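Local coordinates for antigen MTB48, Mycobacterial protein (Mycobacterium smegmatis, PDB 4WJ1) that is exported by the ESX-1 type VII secretion system and is probably involved in DNA conjugation, at least in the recipient strain, at residues T41-S52 and Y269-I278; N230-F240 and W255-L266. All coordinates share one frame; numbering follows the deposited sequence.

How the contacts relate
Helix 248-272 serves both contacts. Its terminal turn and the chain beyond it meet the PE region in contact 1, while its earlier turns pair with 230-240, within the PPE region, in contact 2. The centres lie about 24 Å apart, on the same side of the chain's centre, from which they are about 17 Å and 39 Å away. Both are partly buried, so neither is simply core or surface. Both use bridging water, at Lys48 and Ile275 in contact 1 and between Asn236 and Gln261 in contact 2. Otherwise, contact 1 relies on branched aliphatic side chains and hydroxyls, one of them a tyrosine's, whereas outlying contact 2 uses aromatic rings, a proline and a histidine–serine bond.

Contact 1. Residues T41-S52 and Y269-I278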
loop_
_atom_site.group_PDB
_atom_site.type_symbol
_atom_site.label_atom_id
_atom_site.label_comp_id
_atom_site.label_asym_id
_atom_site.label_seq_id
_atom_site.Cartn_x
_atom_site.Cartn_y
_atom_site.Cartn_z
ATOM N N THR A 41 8.982 23.183 -5.439
ATOM C CA THR A 41 9.370 22.186 -4.444
ATOM C C THR A 41 8.143 21.444 -3.941
ATOM O O THR A 41 8.141 20.221 -3.858
ATOM C CB THR A 41 10.119 22.844 -3.252
ATOM O OG1 THR A 41 11.380 23.345 -3.698
ATOM C CG2 THR A 41 10.369 21.862 -2.139
ATOM N N THR A 42 7.088 22.185 -3.622
ATOM C CA THR A 42 5.867 21.568 -3.140
ATOM C C THR A 42 5.276 20.614 -4.173
ATOM O O THR A 42 4.869 19.520 -3.832
ATOM C CB THR A 42 4.834 22.618 -2.767
ATOM O OG1 THR A 42 5.291 23.343 -1.613
ATOM C CG2 THR A 42 3.489 21.960 -2.461
ATOM N N ALA A 43 5.249 21.018 -5.441
ATOM C CA ALA A 43 4.689 20.168 -6.486
ATOM C C ALA A 43 5.498 18.897 -6.624
ATOM O O ALA A 43 4.960 17.826 -6.911
ATOM C CB ALA A 43 4.650 20.898 -7.821
ATOM N N SER A 44 6.803 19.034 -6.445
ATOM C CA SER A 44 7.699 17.933 -6.702
ATOM C C SER A 44 7.502 16.888 -5.631
ATOM O O SER A 44 7.229 15.729 -5.941
ATOM C CB SER A 44 9.146 18.400 -6.737
ATOM O OG SER A 44 10.010 17.275 -6.707
ATOM N N VAL A 45 7.625 17.305 -4.372
ATOM C CA VAL A 45 7.450 16.386 -3.252
ATOM C C VAL A 45 6.045 15.788 -3.288
ATOM O O VAL A 45 5.872 14.586 -3.141
ATOM C CB VAL A 45 7.700 17.079 -1.909
ATOM C CG1 VAL A 45 7.306 16.172 -0.754
ATOM C CG2 VAL A 45 9.161 17.468 -1.795
ATOM N N TYR A 46 5.050 16.628 -3.528
ATOM C CA TYR A 46 3.674 16.158 -3.649
ATOM C C TYR A 46 3.482 15.051 -4.686
ATOM O O TYR A 46 2.858 14.033 -4.409
ATOM C CB TYR A 46 2.759 17.312 -4.005
ATOM C CG TYR A 46 1.365 16.892 -4.346
ATOM C CD1 TYR A 46 0.445 16.568 -3.338
ATOM C CD2 TYR A 46 0.945 16.846 -5.669
ATOM C CE1 TYR A 46 -0.855 16.198 -3.648
ATOM C CE2 TYR A 46 -0.340 16.462 -5.993
ATOM C CZ TYR A 46 -1.238 16.149 -4.983
ATOM O OH TYR A 46 -2.514 15.774 -5.320
ATOM N N SER A 47 3.994 15.266 -5.887
ATOM C CA SER A 47 3.760 14.327 -6.956
ATOM C C SER A 47 4.465 13.007 -6.637
ATOM O O SER A 47 4.025 11.939 -7.076
ATOM C CB SER A 47 4.233 14.896 -8.291
ATOM O OG SER A 47 5.633 15.080 -8.276
ATOM N N LYS A 48 5.540 13.079 -5.854
ATOM C CA LYS A 48 6.238 11.870 -5.405
ATOM C C LYS A 48 5.362 11.079 -4.451
ATOM O O LYS A 48 5.155 9.882 -4.641
ATOM C CB LYS A 48 7.572 12.218 -4.734
ATOM C CG LYS A 48 8.598 12.756 -5.717
ATOM C CD LYS A 48 9.978 12.929 -5.114
ATOM C CE LYS A 48 10.948 13.450 -6.170
ATOM N NZ LYS A 48 12.340 13.560 -5.664
ATOM N N LEU A 49 4.833 11.747 -3.431
ATOM C CA LEU A 49 3.977 11.071 -2.473
ATOM C C LEU A 49 2.750 10.480 -3.144
ATOM O O LEU A 49 2.322 9.390 -2.791
ATOM C CB LEU A 49 3.549 12.015 -1.361
ATOM C CG LEU A 49 4.672 12.415 -0.416
ATOM C CD1 LEU A 49 4.223 13.573 0.487
ATOM C CD2 LEU A 49 5.115 11.228 0.411
HETATM N N MSE A 50 2.180 11.197 -4.106
HETATM C CA MSE A 50 1.009 10.686 -4.802
HETATM C C MSE A 50 1.391 9.439 -5.608
HETATM O O MSE A 50 0.617 8.489 -5.716
HETATM C CB MSE A 50 0.407 11.751 -5.721
HETATM C CG MSE A 50 -0.199 12.954 -5.014
HETATM SE SE MSE A 50 -1.414 12.521 -3.529
HETATM C CE MSE A 50 -0.106 12.754 -2.096
ATOM N N ALA A 51 2.591 9.449 -6.169
ATOM C CA ALA A 51 3.033 8.346 -7.010
ATOM C C ALA A 51 3.228 7.095 -6.154
ATOM O O ALA A 51 2.826 6.005 -6.535
ATOM C CB ALA A 51 4.311 8.703 -7.746
ATOM N N SER A 52 3.825 7.272 -4.984
ATOM C CA SER A 52 3.961 6.186 -4.035
ATOM C C SER A 52 2.597 5.651 -3.612
ATOM O O SER A 52 2.395 4.444 -3.582
ATOM C CB SER A 52 4.756 6.644 -2.816
ATOM O OG SER A 52 6.125 6.843 -3.162
ATOM N N TYR A 269 13.347 24.424 2.991
ATOM C CA TYR A 269 12.165 23.671 2.597
ATOM C C TYR A 269 12.519 22.611 1.547
ATOM O O TYR A 269 12.063 21.472 1.602
ATOM C CB TYR A 269 11.110 24.638 2.072
ATOM C CG TYR A 269 9.819 24.005 1.624
ATOM C CD1 TYR A 269 9.136 23.097 2.434
ATOM C CD2 TYR A 269 9.264 24.340 0.397
ATOM C CE1 TYR A 269 7.947 22.535 2.020
ATOM C CE2 TYR A 269 8.083 23.787 -0.021
ATOM C CZ TYR A 269 7.426 22.884 0.789
ATOM O OH TYR A 269 6.240 22.351 0.344
ATOM N N ALA A 270 13.341 23.004 0.585
ATOM C CA ALA A 270 13.780 22.096 -0.458
ATOM C C ALA A 270 14.522 20.919 0.168
ATOM O O ALA A 270 14.182 19.768 -0.092
ATOM C CB ALA A 270 14.658 22.823 -1.455
ATOM N N ASN A 271 15.509 21.211 1.013
ATOM C CA ASN A 271 16.250 20.166 1.715
ATOM C C ASN A 271 15.381 19.315 2.626
ATOM O O ASN A 271 15.369 18.092 2.519
ATOM C CB ASN A 271 17.380 20.772 2.537
ATOM C CG ASN A 271 18.419 21.446 1.676
ATOM O OD1 ASN A 271 18.500 21.191 0.473
ATOM N ND2 ASN A 271 19.225 22.314 2.283
ATOM N N GLY A 272 14.644 19.972 3.510
ATOM C CA GLY A 272 13.929 19.288 4.571
ATOM C C GLY A 272 12.776 18.433 4.111
ATOM O O GLY A 272 12.345 17.532 4.829
ATOM N N SER A 273 12.269 18.703 2.913
ATOM C CA SER A 273 11.109 17.966 2.431
ATOM C C SER A 273 11.499 16.840 1.489
ATOM O O SER A 273 10.629 16.240 0.870
ATOM C CB SER A 273 10.125 18.902 1.726
ATOM O OG SER A 273 10.662 19.369 0.499
ATOM N N GLN A 274 12.795 16.566 1.360
ATOM C CA GLN A 274 13.248 15.445 0.537
ATOM C C GLN A 274 12.707 14.139 1.087
ATOM O O GLN A 274 12.842 13.856 2.274
ATOM C CB GLN A 274 14.772 15.373 0.480
ATOM C CG GLN A 274 15.412 16.304 -0.524
ATOM C CD GLN A 274 16.922 16.241 -0.460
ATOM O OE1 GLN A 274 17.566 17.149 0.070
ATOM N NE2 GLN A 274 17.502 15.163 -0.998
ATOM N N ILE A 275 12.094 13.345 0.218
ATOM C CA ILE A 275 11.514 12.072 0.621
ATOM C C ILE A 275 12.021 10.949 -0.266
ATOM O O ILE A 275 12.539 11.195 -1.358
ATOM C CB ILE A 275 9.998 12.110 0.540
ATOM C CG1 ILE A 275 9.583 12.415 -0.899
ATOM C CG2 ILE A 275 9.449 13.148 1.484
ATOM C CD1 ILE A 275 8.108 12.369 -1.107
ATOM N N GLN A 276 11.873 9.714 0.193
ATOM C CA GLN A 276 12.333 8.588 -0.604
ATOM C C GLN A 276 11.160 7.802 -1.182
ATOM O O GLN A 276 10.075 7.745 -0.592
ATOM C CB GLN A 276 13.243 7.670 0.211
ATOM C CG GLN A 276 13.029 7.700 1.715
ATOM C CD GLN A 276 14.097 6.905 2.465
ATOM O OE1 GLN A 276 15.281 7.260 2.445
ATOM N NE2 GLN A 276 13.682 5.817 3.122
ATOM N N GLU A 277 11.394 7.230 -2.359
ATOM C CA GLU A 277 10.411 6.428 -3.071
ATOM C C GLU A 277 10.003 5.212 -2.249
ATOM O O GLU A 277 10.835 4.576 -1.610
ATOM C CB GLU A 277 10.971 5.987 -4.430
ATOM C CG GLU A 277 9.964 5.279 -5.324
ATOM C CD GLU A 277 10.563 4.799 -6.639
ATOM O OE1 GLU A 277 11.743 5.119 -6.923
ATOM O OE2 GLU A 277 9.848 4.093 -7.384
ATOM N N ILE A 278 8.710 4.919 -2.246
ATOM C CA ILE A 278 8.187 3.720 -1.621
ATOM C C ILE A 278 8.095 2.677 -2.712
ATOM O O ILE A 278 7.330 2.843 -3.666
ATOM C CB ILE A 278 6.793 3.942 -0.991
ATOM C CG1 ILE A 278 6.794 5.170 -0.077
ATOM C CG2 ILE A 278 6.350 2.716 -0.223
ATOM C CD1 ILE A 278 7.678 5.008 1.137
HETATM O O HOH W 1 11.762 10.670 -3.808
HETATM O O HOH W 2 12.044 14.513 -2.630
#
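The junction between the PE and PPE regions brings Thr41, Thr42, Val45, Leu49 and Ser52 of helix 40-96 against Tyr269, Ser273, Ile275 and Ile278, at and beyond the end of helix 248-272. Ile275 supplies the apolar centre: with chi1 at 60°, CG1 lies between backbone N and carbonyl carbon, and its CD1 reaches Leu49 CG at 3.5 Å and Val45 CG1 at 3.9 Å. Val45 CG2 packs 3.3 Å from Ser273 O. Thr41 CG2 sits 3.6 Å from Ser273 OG and reaches the Tyr269 ring obliquely. Ser273 turns its OG back to Tyr269 O (2.8 Å), which also accepts from Ser273 N on the other face of its carbonyl plane, so this one oxygen is gripped twice at the helix end. Thr42 OG1 meets the Tyr269 hydroxyl in the plane of the ring, in a hydrogen bond modelled doubtfully short. The extended Lys48 reaches a water 3.2 Å from its NZ, which also accepts from Ile275 N. Ile278 N donates weakly to Ser52 OG (3.4 Å). Asp37 gives Thr42 OG1 a second partner. Around this seam, Phe220 of helix 187-230 touches both Val45 and Tyr269, while Met156 of helix 154-178 packs on Leu49.

Contact 2. Residues N230-F240 and W255-L266; sequences NHPTLENVREF and WAMLQEQSEDAL
His231 and Ser262 provide the direct polar link, with His231 NE2 2.6 Å from Ser262 OG at the edge of the imidazole ring; either atom could be the donor. The other ring nitrogen, ND1, donates to Pro232 O on a lone pair in the carbonyl plane (2.7 Å), so the imidazole is held at two points and its rotation is fixed. Its CG is swung opposite the backbone N (chi1 -170°), which carries the ring out to helix 248-272.

Van der Waals packing surrounds this link. Ala265 CB lies 3.9 Å from His231 CB, and the Pro232 ring rests against the helix backbone, its CG 3.5 Å from Leu258 O and its CD over Ser262. Farther on, the apolar Leu258 CD1 touches Phe240 CD1 at 3.8 Å.

The aromatic pair is an offset edge-to-face stack: Trp255 turns the edge of its indole toward the face of Phe240, with planes at 69° and 5.7 Å between the phenyl and five-membered ring centroids.

Water adds an indirect bridge, donating to both Asn236 OD1 and Gln261 OE1. The same OD1 accepts from Thr233 N (2.9 Å), while Thr233 OG1 accepts from Asn236 N.

These two reciprocal bonds form a capping box that starts helix 234-242 just after the break at His231. Helix 139-147 touches His231 through Ala142 and Ile146. The broken arm 187-242 and helix 248-272 run antiparallel as a helical hairpin at an outlying end of the elongated PPE bundle.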
loop_
_atom_site.group_PDB
_atom_site.type_symbol
_atom_site.label_atom_id
_atom_site.label_comp_id
_atom_site.label_asym_id
_atom_site.label_seq_id
_atom_site.Cartn_x
_atom_site.Cartn_y
_atom_site.Cartn_z
ATOM N N ASN A 230 8.798 30.255 8.943
ATOM C CA ASN A 230 9.997 31.062 8.770
ATOM C C ASN A 230 10.010 31.930 7.527
ATOM O O ASN A 230 10.866 32.797 7.400
ATOM C CB ASN A 230 11.239 30.176 8.745
ATOM C CG ASN A 230 11.422 29.419 10.027
ATOM O OD1 ASN A 230 10.864 29.797 11.060
ATOM N ND2 ASN A 230 12.196 28.330 9.975
ATOM N N HIS A 231 9.106 31.688 6.588
ATOM C CA HIS A 231 9.119 32.483 5.369
ATOM C C HIS A 231 8.365 33.775 5.611
ATOM O O HIS A 231 7.433 33.804 6.406
ATOM C CB HIS A 231 8.501 31.719 4.203
ATOM C CG HIS A 231 8.691 32.388 2.881
ATOM N ND1 HIS A 231 7.902 33.431 2.453
ATOM C CD2 HIS A 231 9.613 32.183 1.904
ATOM C CE1 HIS A 231 8.308 33.827 1.258
ATOM N NE2 HIS A 231 9.344 33.084 0.904
ATOM N N PRO A 232 8.780 34.860 4.953
ATOM C CA PRO A 232 7.987 36.080 5.070
ATOM C C PRO A 232 6.523 35.830 4.721
ATOM O O PRO A 232 6.216 35.059 3.810
ATOM C CB PRO A 232 8.655 37.013 4.066
ATOM C CG PRO A 232 10.092 36.588 4.107
ATOM C CD PRO A 232 10.049 35.099 4.246
ATOM N N THR A 233 5.626 36.461 5.469
ATOM C CA THR A 233 4.204 36.231 5.289
ATOM C C THR A 233 3.626 37.199 4.288
ATOM O O THR A 233 4.279 38.161 3.891
ATOM C CB THR A 233 3.442 36.376 6.599
ATOM O OG1 THR A 233 3.659 37.694 7.123
ATOM C CG2 THR A 233 3.915 35.324 7.597
ATOM N N LEU A 234 2.393 36.935 3.877
ATOM C CA LEU A 234 1.738 37.799 2.928
ATOM C C LEU A 234 1.474 39.117 3.639
ATOM O O LEU A 234 1.575 40.179 3.040
ATOM C CB LEU A 234 0.454 37.156 2.392
ATOM C CG LEU A 234 -0.182 37.881 1.203
ATOM C CD1 LEU A 234 0.857 38.241 0.145
ATOM C CD2 LEU A 234 -1.280 37.036 0.590
ATOM N N GLU A 235 1.186 39.037 4.935
ATOM C CA GLU A 235 1.044 40.225 5.768
ATOM C C GLU A 235 2.347 41.023 5.798
ATOM O O GLU A 235 2.316 42.248 5.888
ATOM C CB GLU A 235 0.615 39.851 7.196
ATOM C CG GLU A 235 0.392 41.071 8.096
ATOM C CD GLU A 235 -0.124 40.752 9.504
ATOM O OE1 GLU A 235 -0.283 39.556 9.850
ATOM O OE2 GLU A 235 -0.382 41.725 10.264
ATOM N N ASN A 236 3.491 40.338 5.715
ATOM C CA ASN A 236 4.766 41.045 5.644
ATOM C C ASN A 236 4.824 41.906 4.388
ATOM O O ASN A 236 5.393 42.997 4.408
ATOM C CB ASN A 236 5.955 40.085 5.665
ATOM C CG ASN A 236 6.223 39.508 7.041
ATOM O OD1 ASN A 236 6.875 38.473 7.175
ATOM N ND2 ASN A 236 5.723 40.173 8.068
ATOM N N VAL A 237 4.223 41.426 3.300
ATOM C CA VAL A 237 4.149 42.222 2.079
ATOM C C VAL A 237 3.371 43.520 2.320
ATOM O O VAL A 237 3.813 44.616 1.945
ATOM C CB VAL A 237 3.483 41.448 0.936
ATOM C CG1 VAL A 237 3.488 42.282 -0.338
ATOM C CG2 VAL A 237 4.184 40.121 0.720
ATOM N N ARG A 238 2.210 43.394 2.955
ATOM C CA ARG A 238 1.409 44.561 3.274
ATOM C C ARG A 238 2.190 45.482 4.197
ATOM O O ARG A 238 2.282 46.681 3.961
ATOM C CB ARG A 238 0.082 44.163 3.925
ATOM C CG ARG A 238 -0.628 45.336 4.593
ATOM C CD ARG A 238 -2.064 45.018 4.972
ATOM N NE ARG A 238 -2.771 46.242 5.344
ATOM C CZ ARG A 238 -2.888 46.698 6.589
ATOM N NH1 ARG A 238 -2.362 46.013 7.600
ATOM N NH2 ARG A 238 -3.540 47.836 6.825
ATOM N N GLU A 239 2.761 44.901 5.246
ATOM C CA GLU A 239 3.475 45.669 6.249
ATOM C C GLU A 239 4.658 46.410 5.641
ATOM O O GLU A 239 4.999 47.506 6.084
ATOM C CB GLU A 239 3.939 44.755 7.380
ATOM C CG GLU A 239 2.824 44.190 8.223
ATOM C CD GLU A 239 3.312 43.163 9.223
ATOM O OE1 GLU A 239 4.417 42.607 9.022
ATOM O OE2 GLU A 239 2.586 42.915 10.213
ATOM N N PHE A 240 5.270 45.827 4.615
ATOM C CA PHE A 240 6.405 46.472 3.974
ATOM C C PHE A 240 5.974 47.764 3.309
ATOM O O PHE A 240 6.706 48.749 3.323
ATOM C CB PHE A 240 7.059 45.545 2.954
ATOM C CG PHE A 240 8.317 46.102 2.362
ATOM C CD1 PHE A 240 9.498 46.080 3.079
ATOM C CD2 PHE A 240 8.318 46.659 1.094
ATOM C CE1 PHE A 240 10.663 46.599 2.539
ATOM C CE2 PHE A 240 9.476 47.177 0.548
ATOM C CZ PHE A 240 10.652 47.147 1.271
ATOM N N TRP A 255 14.103 45.270 2.651
ATOM C CA TRP A 255 13.754 44.440 1.508
ATOM C C TRP A 255 14.757 43.310 1.395
ATOM O O TRP A 255 14.385 42.156 1.225
ATOM C CB TRP A 255 13.710 45.246 0.203
ATOM C CG TRP A 255 13.155 44.446 -0.947
ATOM C CD1 TRP A 255 11.861 44.443 -1.403
ATOM C CD2 TRP A 255 13.871 43.513 -1.766
ATOM N NE1 TRP A 255 11.733 43.565 -2.461
ATOM C CE2 TRP A 255 12.951 42.987 -2.702
ATOM C CE3 TRP A 255 15.201 43.071 -1.802
ATOM C CZ2 TRP A 255 13.323 42.031 -3.661
ATOM C CZ3 TRP A 255 15.572 42.124 -2.761
ATOM C CH2 TRP A 255 14.632 41.614 -3.673
ATOM N N ALA A 256 16.032 43.653 1.515
ATOM C CA ALA A 256 17.104 42.677 1.426
ATOM C C ALA A 256 16.982 41.604 2.499
ATOM O O ALA A 256 17.112 40.407 2.209
ATOM C CB ALA A 256 18.438 43.369 1.528
HETATM N N MSE A 257 16.732 42.028 3.733
HETATM C CA MSE A 257 16.581 41.092 4.843
HETATM C C MSE A 257 15.451 40.108 4.603
HETATM O O MSE A 257 15.607 38.906 4.819
HETATM C CB MSE A 257 16.334 41.833 6.149
HETATM C CG MSE A 257 17.584 42.337 6.796
HETATM SE SE MSE A 257 17.121 43.233 8.442
HETATM C CE MSE A 257 16.391 41.685 9.367
ATOM N N LEU A 258 14.319 40.624 4.147
ATOM C CA LEU A 258 13.165 39.786 3.863
ATOM C C LEU A 258 13.457 38.861 2.691
ATOM O O LEU A 258 13.034 37.706 2.681
ATOM C CB LEU A 258 11.931 40.649 3.591
ATOM C CG LEU A 258 11.477 41.453 4.816
ATOM C CD1 LEU A 258 10.727 42.691 4.409
ATOM C CD2 LEU A 258 10.616 40.583 5.714
ATOM N N GLN A 259 14.194 39.365 1.709
ATOM C CA GLN A 259 14.581 38.534 0.580
ATOM C C GLN A 259 15.468 37.378 1.044
ATOM O O GLN A 259 15.293 36.235 0.603
ATOM C CB GLN A 259 15.296 39.369 -0.487
ATOM C CG GLN A 259 15.727 38.571 -1.705
ATOM C CD GLN A 259 14.558 37.959 -2.446
ATOM O OE1 GLN A 259 13.428 38.429 -2.341
ATOM N NE2 GLN A 259 14.824 36.892 -3.191
ATOM N N GLU A 260 16.407 37.661 1.947
ATOM C CA GLU A 260 17.271 36.593 2.442
ATOM C C GLU A 260 16.469 35.630 3.337
ATOM O O GLU A 260 16.707 34.423 3.312
ATOM C CB GLU A 260 18.503 37.137 3.184
ATOM C CG GLU A 260 19.521 36.021 3.490
ATOM C CD GLU A 260 20.872 36.473 4.066
ATOM O OE1 GLU A 260 21.101 37.682 4.271
ATOM O OE2 GLU A 260 21.734 35.586 4.283
ATOM N N GLN A 261 15.495 36.140 4.089
ATOM C CA GLN A 261 14.586 35.262 4.824
ATOM C C GLN A 261 13.893 34.274 3.901
ATOM O O GLN A 261 13.793 33.082 4.209
ATOM C CB GLN A 261 13.528 36.060 5.564
ATOM C CG GLN A 261 13.936 36.480 6.942
ATOM C CD GLN A 261 12.977 37.502 7.528
ATOM O OE1 GLN A 261 11.758 37.360 7.391
ATOM N NE2 GLN A 261 13.520 38.539 8.182
ATOM N N SER A 262 13.395 34.779 2.778
ATOM C CA SER A 262 12.672 33.944 1.845
ATOM C C SER A 262 13.586 32.886 1.249
ATOM O O SER A 262 13.252 31.701 1.232
ATOM C CB SER A 262 12.074 34.779 0.739
ATOM O OG SER A 262 11.464 33.949 -0.228
ATOM N N GLU A 263 14.741 33.318 0.762
ATOM C CA GLU A 263 15.674 32.404 0.142
ATOM C C GLU A 263 16.066 31.300 1.107
ATOM O O GLU A 263 16.052 30.115 0.750
ATOM C CB GLU A 263 16.903 33.160 -0.339
ATOM C CG GLU A 263 16.620 33.987 -1.560
ATOM C CD GLU A 263 17.778 34.872 -1.921
ATOM O OE1 GLU A 263 18.796 34.835 -1.186
ATOM O OE2 GLU A 263 17.669 35.603 -2.930
ATOM N N ASP A 264 16.395 31.686 2.334
ATOM C CA ASP A 264 16.817 30.715 3.330
ATOM C C ASP A 264 15.691 29.745 3.661
ATOM O O ASP A 264 15.923 28.544 3.759
ATOM C CB ASP A 264 17.317 31.416 4.592
ATOM C CG ASP A 264 18.619 32.174 4.361
ATOM O OD1 ASP A 264 19.242 31.997 3.288
ATOM O OD2 ASP A 264 19.023 32.948 5.253
ATOM N N ALA A 265 14.472 30.249 3.799
ATOM C CA ALA A 265 13.337 29.380 4.104
ATOM C C ALA A 265 13.042 28.407 2.979
ATOM O O ALA A 265 12.677 27.267 3.227
ATOM C CB ALA A 265 12.104 30.195 4.397
ATOM N N LEU A 266 13.177 28.861 1.740
ATOM C CA LEU A 266 12.858 28.014 0.607
ATOM C C LEU A 266 13.934 26.938 0.453
ATOM O O LEU A 266 13.639 25.788 0.128
ATOM C CB LEU A 266 12.720 28.852 -0.661
ATOM C CG LEU A 266 11.440 29.681 -0.769
ATOM C CD1 LEU A 266 11.609 30.803 -1.769
ATOM C CD2 LEU A 266 10.266 28.788 -1.157
HETATM O O HOH W 3 9.595 38.637 8.492
#